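Local coordinates for protein choline dehydrogenase and related flavoproteins (Aspergillus oryzae, PDB 3Q9T) that oxidises formate as a flavin-dependent oxidase of the glucose-methanol-choline oxidoreductase family, with 8-formyl-FAD at its catalytic site, at residues Asn19-Arg24 and Asp567-Glu572. Numbering follows the deposited sequence.
Sequences NTVAGR and DMIKAE
The ammonium group of Lys570 is gripped from two sources: its NZ donates a weak hydrogen bond to Arg24 O at 3.0 Å and forms a salt bridge with Glu27 OE1. The weakness fits the geometry, because Lys570 CE lies almost as close to Arg24 O, at 3.1 Å, which places the carbonyl beside the end of the chain rather than straight ahead of it. Lys570 reaches this point with CG anti to its own carbonyl carbon (chi1 -71°) and every later torsion extended, bridging backbones whose nearest CA atoms, Arg24 and Asp567, are 8.2 Å apart. The guanidinium of Arg24 turns elsewhere, to Glu27 OE2 and Glu563, so Glu27 bridges the two cations. Deeper in, Val21 CG1 and Ile569 CD1 only just meet, at 4.5 Å, and both side chains also rest on Ile263 of the parallel sheet. The contact therefore joins helix 16-25, whose start overlaps what is probably the Rossmann-type glycine motif and carries the FAD-binding Thr16 and Ala17, to the C-terminal helix 555-572, whose earlier turns also pack on it. Between these two segments, which bury just 127 Å², the chemistry implies a mainly polar link: lysine to carbonyl, backed by the shared carboxylate of Glu27, with minor apolar touch.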
ATOM      1  N   ASN A  19      10.394 -30.446   8.870  1.00 19.59           N
ATOM      2  CA  ASN A  19      11.498 -31.164   9.499  1.00 16.27           C
ATOM      3  C   ASN A  19      11.113 -31.948  10.745  1.00 21.66           C
ATOM      4  O   ASN A  19      11.665 -33.012  10.998  1.00 26.07           O
ATOM      5  CB  ASN A  19      12.662 -30.216   9.781  1.00 22.22           C
ATOM      6  CG  ASN A  19      13.247 -29.644   8.507  1.00 22.19           C
ATOM      7  OD1 ASN A  19      13.119 -30.251   7.430  1.00 20.30           O
ATOM      8  ND2 ASN A  19      13.888 -28.482   8.612  1.00 18.60           N
ATOM      9  N   THR A  20      10.159 -31.436  11.516  1.00 20.42           N
ATOM     10  CA  THR A  20       9.696 -32.152  12.695  1.00 19.85           C
ATOM     11  C   THR A  20       9.145 -33.512  12.297  1.00 23.29           C
ATOM     12  O   THR A  20       9.514 -34.545  12.877  1.00 20.89           O
ATOM     13  CB  THR A  20       8.587 -31.370  13.442  1.00 21.74           C
ATOM     14  OG1 THR A  20       9.082 -30.079  13.815  1.00 18.01           O
ATOM     15  CG2 THR A  20       8.136 -32.130  14.694  1.00 20.25           C
ATOM     16  N   VAL A  21       8.256 -33.511  11.304  1.00 22.53           N
ATOM     17  CA  VAL A  21       7.642 -34.748  10.840  1.00 17.49           C
ATOM     18  C   VAL A  21       8.727 -35.669  10.281  1.00 26.19           C
ATOM     19  O   VAL A  21       8.809 -36.860  10.638  1.00 22.01           O
ATOM     20  CB  VAL A  21       6.532 -34.498   9.784  1.00 21.76           C
ATOM     21  CG1 VAL A  21       6.089 -35.816   9.128  1.00 13.76           C
ATOM     22  CG2 VAL A  21       5.338 -33.783  10.418  1.00 14.09           C
ATOM     23  N   ALA A  22       9.585 -35.104   9.439  1.00 19.70           N
ATOM     24  CA  ALA A  22      10.640 -35.892   8.804  1.00 23.61           C
ATOM     25  C   ALA A  22      11.579 -36.561   9.806  1.00 19.75           C
ATOM     26  O   ALA A  22      11.938 -37.717   9.628  1.00 23.32           O
ATOM     27  CB  ALA A  22      11.436 -35.049   7.833  1.00 18.79           C
ATOM     28  N   GLY A  23      11.992 -35.822  10.833  1.00 21.43           N
ATOM     29  CA  GLY A  23      12.966 -36.321  11.788  1.00 18.65           C
ATOM     30  C   GLY A  23      12.377 -37.417  12.654  1.00 20.71           C
ATOM     31  O   GLY A  23      13.053 -38.371  13.015  1.00 25.22           O
ATOM     32  N   ARG A  24      11.096 -37.284  12.966  1.00 24.56           N
ATOM     33  CA  ARG A  24      10.415 -38.260  13.798  1.00 24.53           C
ATOM     34  C   ARG A  24      10.179 -39.550  13.026  1.00 28.29           C
ATOM     35  O   ARG A  24      10.394 -40.652  13.546  1.00 23.66           O
ATOM     36  CB  ARG A  24       9.096 -37.694  14.315  1.00 22.94           C
ATOM     37  CG  ARG A  24       9.278 -36.570  15.331  1.00 26.29           C
ATOM     38  CD  ARG A  24      10.076 -37.023  16.553  1.00 23.07           C
ATOM     39  NE  ARG A  24      10.021 -36.015  17.614  1.00 27.31           N
ATOM     40  CZ  ARG A  24      10.819 -35.983  18.681  1.00 23.55           C
ATOM     41  NH1 ARG A  24      11.739 -36.921  18.864  1.00 19.23           N
ATOM     42  NH2 ARG A  24      10.679 -35.012  19.577  1.00 21.52           N
ATOM     43  N   ASP A 567       3.275 -38.800  15.026  1.00 19.66           N
ATOM     44  CA  ASP A 567       2.663 -39.829  15.863  1.00 25.14           C
ATOM     45  C   ASP A 567       1.524 -40.529  15.128  1.00 25.58           C
ATOM     46  O   ASP A 567       1.490 -41.756  15.073  1.00 27.34           O
ATOM     47  CB  ASP A 567       2.168 -39.258  17.197  1.00 23.27           C
ATOM     48  CG  ASP A 567       3.140 -39.522  18.352  1.00 29.68           C
ATOM     49  OD1 ASP A 567       4.294 -39.928  18.075  1.00 21.53           O
ATOM     50  OD2 ASP A 567       2.753 -39.302  19.533  1.00 21.72           O
ATOM     51  N   MET A 568       0.606 -39.754  14.545  1.00 24.77           N
ATOM     52  CA  MET A 568      -0.551 -40.327  13.839  1.00 21.74           C
ATOM     53  C   MET A 568      -0.158 -41.165  12.609  1.00 30.49           C
ATOM     54  O   MET A 568      -0.800 -42.180  12.316  1.00 27.06           O
ATOM     55  CB  MET A 568      -1.565 -39.243  13.478  1.00 24.05           C
ATOM     56  CG  MET A 568      -2.115 -38.480  14.709  1.00 24.18           C
ATOM     57  SD  MET A 568      -3.523 -37.408  14.329  1.00 21.02           S
ATOM     58  CE  MET A 568      -2.711 -36.207  13.263  1.00 22.27           C
ATOM     59  N   ILE A 569       0.899 -40.755  11.907  1.00 22.41           N
ATOM     60  CA  ILE A 569       1.404 -41.534  10.774  1.00 26.70           C
ATOM     61  C   ILE A 569       2.003 -42.861  11.269  1.00 28.29           C
ATOM     62  O   ILE A 569       1.768 -43.918  10.683  1.00 29.05           O
ATOM     63  CB  ILE A 569       2.437 -40.745   9.945  1.00 17.96           C
ATOM     64  CG1 ILE A 569       1.745 -39.628   9.161  1.00 27.33           C
ATOM     65  CG2 ILE A 569       3.186 -41.658   8.965  1.00 23.98           C
ATOM     66  CD1 ILE A 569       2.714 -38.684   8.488  1.00 17.29           C
ATOM     67  N   LYS A 570       2.759 -42.807  12.358  1.00 23.88           N
ATOM     68  CA  LYS A 570       3.369 -44.013  12.914  1.00 24.65           C
ATOM     69  C   LYS A 570       2.313 -45.007  13.365  1.00 26.22           C
ATOM     70  O   LYS A 570       2.485 -46.210  13.193  1.00 26.96           O
ATOM     71  CB  LYS A 570       4.291 -43.684  14.083  1.00 23.77           C
ATOM     72  CG  LYS A 570       5.579 -42.977  13.682  1.00 23.27           C
ATOM     73  CD  LYS A 570       6.518 -42.829  14.882  1.00 20.00           C
ATOM     74  CE  LYS A 570       7.719 -41.964  14.535  1.00 22.97           C
ATOM     75  NZ  LYS A 570       8.597 -41.733  15.716  1.00 19.58           N
ATOM     76  N   ALA A 571       1.228 -44.500  13.942  1.00 24.33           N
ATOM     77  CA  ALA A 571       0.165 -45.367  14.424  1.00 24.99           C
ATOM     78  C   ALA A 571      -0.481 -46.098  13.260  1.00 30.45           C
ATOM     79  O   ALA A 571      -0.964 -47.226  13.402  1.00 26.30           O
ATOM     80  CB  ALA A 571      -0.873 -44.570  15.198  1.00 21.42           C
ATOM     81  N   GLU A 572      -0.493 -45.451  12.104  1.00 30.51           N
ATOM     82  CA  GLU A 572      -1.101 -46.043  10.930  1.00 24.60           C
ATOM     83  C   GLU A 572      -0.233 -47.132  10.306  1.00 26.11           C
ATOM     84  O   GLU A 572      -0.747 -48.164   9.892  1.00 33.49           O
ATOM     85  CB  GLU A 572      -1.418 -44.973   9.898  1.00 24.41           C
ATOM     86  CG  GLU A 572      -1.896 -45.553   8.591  1.00 33.19           C
ATOM     87  CD  GLU A 572      -2.896 -44.657   7.921  1.00 40.72           C
ATOM     88  OE1 GLU A 572      -3.046 -44.751   6.686  1.00 39.46           O
ATOM     89  OE2 GLU A 572      -3.533 -43.862   8.643  1.00 38.25           O
TER